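PDB 5UAO: tryptophane-5-halogenase from Microbispora sp. ATCC PTA-5024, which probably uses reduced FAD to chlorinate tryptophan at the indole 5-position in a lanthipeptide precursor during NAI-107 biosynthesis. Local coordinates for residues M176-A179 / R180-Y184; F415-E418 / A419-E422. All coordinates share one frame; numbering follows the deposited sequence.

Interaction 1 (M176-A179 / R180-Y184); sequences MDNA and RLVRY
The D177 side chain meets R180 twice, at its backbone N-H and at its guanidinium. The D177 carboxylate turns back onto the chain and takes the backbone N-H of R180, with OD2 2.9 Å from R180 N. The bond uses the anti lone pair of OD2. The R180 side chain meanwhile runs past D177 at about a right angle. Its CG lies anti to the carbonyl carbon (chi1 -75°) and the chain bends at chi3, which brings the guanidinium back over D177. D177 CB sits over one face of that group, toward its rim, 3.5 Å from R180 NH2. Carboxylate and guanidinium planes are stacked, 22° apart. D177 OD2 lies 4.3 Å from R180 NH1 and well out of the guanidinium plane, so the charges can attract but no N-H points at the oxygen. The guanidinium finds its polar partners elsewhere: NE hydrogen-bonds to V97 O and NH2 forms a salt bridge with E291.

D177 is the N-cap of helix 178-191, which follows strand 173-175. The first helical turns close by backbone hydrogen bonds from L181 N to D177 O (2.9 Å), V182 N to N178 O and R183 N to A179 O.

On the buried side, M176 and L181 approach with their ends, M176 CE 4.2 Å from L181 CD2. Both side chains also touch F93 of helix 90-97. N178 meets V182 at an oblique angle, its ND2 4.0 Å from V182 CG2. These two side chains touch T39 of helix 39-51, and that of N178 is about 5 Å from the bound FAD.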
# COMPACT_ATOMS: atom_id res chain seq x y z
N MET A 176 -18.40 18.90 15.57
CA MET A 176 -18.05 19.34 16.94
C MET A 176 -17.75 20.84 16.98
O MET A 176 -16.84 21.33 16.29
CB MET A 176 -16.83 18.58 17.48
CG MET A 176 -16.98 17.07 17.44
SD MET A 176 -15.42 16.21 17.68
CE MET A 176 -14.57 16.66 16.18
N ASP A 177 -18.54 21.57 17.76
CA ASP A 177 -18.25 22.94 18.07
C ASP A 177 -16.86 23.09 18.61
O ASP A 177 -16.49 22.45 19.60
CB ASP A 177 -19.25 23.45 19.11
CG ASP A 177 -19.01 24.88 19.47
OD1 ASP A 177 -19.53 25.70 18.69
OD2 ASP A 177 -18.32 25.19 20.49
N ASN A 178 -16.06 23.90 17.94
CA ASN A 178 -14.69 23.99 18.27
C ASN A 178 -14.36 24.52 19.64
O ASN A 178 -13.46 24.00 20.29
CB ASN A 178 -13.91 24.84 17.26
CG ASN A 178 -12.47 24.55 17.36
OD1 ASN A 178 -12.04 23.40 17.09
ND2 ASN A 178 -11.70 25.52 17.85
N ALA A 179 -15.08 25.56 20.06
CA ALA A 179 -14.86 26.08 21.40
C ALA A 179 -15.22 25.03 22.48
O ALA A 179 -14.40 24.82 23.38
CB ALA A 179 -15.56 27.43 21.61
N ARG A 180 -16.32 24.27 22.33
CA ARG A 180 -16.63 23.25 23.33
C ARG A 180 -15.63 22.16 23.29
O ARG A 180 -15.30 21.62 24.34
CB ARG A 180 -18.02 22.59 23.19
CG ARG A 180 -19.19 23.45 23.64
CD ARG A 180 -20.49 22.68 23.71
NE ARG A 180 -21.07 22.37 22.39
CZ ARG A 180 -21.88 23.18 21.68
NH1 ARG A 180 -22.19 24.40 22.10
NH2 ARG A 180 -22.38 22.79 20.52
N LEU A 181 -15.16 21.77 22.10
CA LEU A 181 -14.20 20.67 22.02
C LEU A 181 -12.91 20.97 22.71
O LEU A 181 -12.35 20.12 23.48
CB LEU A 181 -13.90 20.24 20.57
CG LEU A 181 -12.84 19.15 20.40
CD1 LEU A 181 -13.29 17.83 21.00
CD2 LEU A 181 -12.50 18.98 18.93
N VAL A 182 -12.37 22.13 22.36
CA VAL A 182 -11.15 22.58 23.01
C VAL A 182 -11.23 22.67 24.53
O VAL A 182 -10.26 22.31 25.20
CB VAL A 182 -10.55 23.86 22.37
CG1 VAL A 182 -9.29 24.25 23.13
CG2 VAL A 182 -10.12 23.55 20.94
N ARG A 183 -12.34 23.20 25.05
CA ARG A 183 -12.49 23.39 26.47
C ARG A 183 -12.48 21.98 27.13
O ARG A 183 -11.86 21.76 28.13
CB ARG A 183 -13.78 24.15 26.78
CG ARG A 183 -14.07 24.29 28.27
CD ARG A 183 -15.19 25.28 28.52
NE ARG A 183 -15.92 25.00 29.76
CZ ARG A 183 -15.57 25.42 30.98
NH1 ARG A 183 -14.46 26.14 31.17
NH2 ARG A 183 -16.34 25.10 32.02
N TYR A 184 -13.19 21.05 26.52
CA TYR A 184 -13.24 19.71 27.04
C TYR A 184 -11.92 18.99 27.03
O TYR A 184 -11.52 18.39 28.02
CB TYR A 184 -14.21 18.87 26.23
CG TYR A 184 -14.29 17.47 26.75
CD1 TYR A 184 -14.77 17.21 28.05
CD2 TYR A 184 -14.00 16.40 25.95
CE1 TYR A 184 -14.88 15.90 28.54
CE2 TYR A 184 -14.12 15.09 26.43
CZ TYR A 184 -14.58 14.85 27.72
OH TYR A 184 -14.72 13.54 28.20

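Interaction 2 (F415-E418 / A419-E422); sequences FWKE and ARAE
A419 N donates a hydrogen bond to F415 O at 2.9 Å, and R420 N donates to W416 O at 3.0 Å. Two more backbone hydrogen bonds follow, A421 N to K417 O and E422 N to E418 O. A weak one joins A421 N to E418 O at 3.3 Å.

Apolar contact is made by W416 and A419. The A419 methyl meets the six-membered part of the indole obliquely, CB 3.9 Å from W416 CE3. The indole N-H hydrogen-bonds outside the helix, to M279 O on strand 274-279.

The backbone bonds are those of the last turns of the short helix 414-422, which ends at E422.

Charged groups come next. The R420 chain bends at chi3 (-75°), which folds its guanidinium back over the preceding turn. W416 O lies over the centre of one guanidinium face, and NH1 is 3.7 Å from W416 CB. NH1 donates to N408 O and L411 O in the loop before the helix. K417 crosses R420 at an oblique angle. Both groups are positive, with K417 NZ 4.5 Å from R420 NH2; K417 NZ hydrogen-bonds to D412 O. E418 OE1 lies against the CG methylene of E422 at 3.7 Å. The two carboxylates are alike in charge, probably both negative, and their planes are 57° apart.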
# COMPACT_ATOMS: atom_id res chain seq x y z
N PHE A 415 -13.34 32.56 -11.71
CA PHE A 415 -12.71 31.54 -10.81
C PHE A 415 -12.94 30.12 -11.32
O PHE A 415 -11.97 29.34 -11.39
CB PHE A 415 -13.16 31.67 -9.36
CG PHE A 415 -12.61 30.59 -8.50
CD1 PHE A 415 -11.36 30.71 -7.93
CD2 PHE A 415 -13.30 29.40 -8.31
CE1 PHE A 415 -10.82 29.68 -7.18
CE2 PHE A 415 -12.79 28.39 -7.50
CZ PHE A 415 -11.53 28.53 -6.94
N TRP A 416 -14.16 29.75 -11.73
CA TRP A 416 -14.45 28.40 -12.05
C TRP A 416 -13.99 28.01 -13.43
O TRP A 416 -13.53 26.89 -13.65
CB TRP A 416 -15.92 28.03 -11.79
CG TRP A 416 -16.15 27.73 -10.27
CD1 TRP A 416 -16.79 28.50 -9.39
CD2 TRP A 416 -15.63 26.60 -9.52
NE1 TRP A 416 -16.73 27.96 -8.14
CE2 TRP A 416 -16.00 26.80 -8.19
CE3 TRP A 416 -14.87 25.49 -9.85
CZ2 TRP A 416 -15.63 25.91 -7.17
CZ3 TRP A 416 -14.50 24.58 -8.84
CH2 TRP A 416 -14.91 24.82 -7.50
N LYS A 417 -14.02 28.95 -14.34
CA LYS A 417 -13.35 28.73 -15.61
C LYS A 417 -11.85 28.45 -15.44
O LYS A 417 -11.30 27.49 -16.02
CB LYS A 417 -13.58 29.94 -16.54
CG LYS A 417 -15.03 30.05 -17.03
CD LYS A 417 -15.23 31.28 -17.93
CE LYS A 417 -16.35 31.08 -18.95
NZ LYS A 417 -17.61 30.48 -18.36
N GLU A 418 -11.19 29.26 -14.62
CA GLU A 418 -9.77 29.06 -14.34
C GLU A 418 -9.52 27.72 -13.66
O GLU A 418 -8.60 27.02 -14.02
CB GLU A 418 -9.26 30.16 -13.44
CG GLU A 418 -7.81 30.07 -13.01
CD GLU A 418 -6.84 30.56 -14.09
OE1 GLU A 418 -7.27 30.69 -15.25
OE2 GLU A 418 -5.65 30.81 -13.76
N ALA A 419 -10.33 27.35 -12.67
CA ALA A 419 -10.19 26.08 -12.09
C ALA A 419 -10.34 24.94 -13.06
O ALA A 419 -9.59 23.97 -13.00
CB ALA A 419 -11.12 25.90 -10.88
N ARG A 420 -11.29 24.99 -13.96
CA ARG A 420 -11.52 23.87 -14.84
C ARG A 420 -10.43 23.75 -15.92
O ARG A 420 -10.16 22.65 -16.43
CB ARG A 420 -12.90 23.99 -15.52
CG ARG A 420 -14.08 23.73 -14.59
CD ARG A 420 -15.36 23.52 -15.45
NE ARG A 420 -15.83 24.79 -15.97
CZ ARG A 420 -16.61 25.66 -15.34
NH1 ARG A 420 -17.17 25.40 -14.14
NH2 ARG A 420 -16.89 26.80 -15.94
N ALA A 421 -9.81 24.88 -16.23
CA ALA A 421 -8.77 24.93 -17.25
C ALA A 421 -7.39 24.69 -16.70
O ALA A 421 -6.58 24.09 -17.37
CB ALA A 421 -8.82 26.28 -17.96
N GLU A 422 -7.09 25.14 -15.46
CA GLU A 422 -5.68 25.14 -14.98
C GLU A 422 -5.31 24.32 -13.69
O GLU A 422 -4.14 24.24 -13.32
CB GLU A 422 -5.23 26.58 -14.82
CG GLU A 422 -5.48 27.54 -16.00
CD GLU A 422 -4.73 27.18 -17.30
OE1 GLU A 422 -3.82 26.33 -17.25
OE2 GLU A 422 -5.04 27.75 -18.40

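Interaction 1 comes first along the chain and interaction 2 follows more than 200 residues later. Their centres are about 36 Å apart and their nearest atoms about 24 Å, so they do not touch. They share no helix. Interaction 1 opens helix 178-191, packed on helices 39-51 and 90-97 near the FAD. Interaction 2 lies in helix 414-422, farther from the centre of the chain, and meets strand 274-279 of the seven-stranded sheet. Both lie in the part of the chain that is related to other tryptophan halogenases. The first thus belongs to the surroundings of the cofactor. The second joins a peripheral helix to the neighbouring sheet and to the loop that precedes the helix.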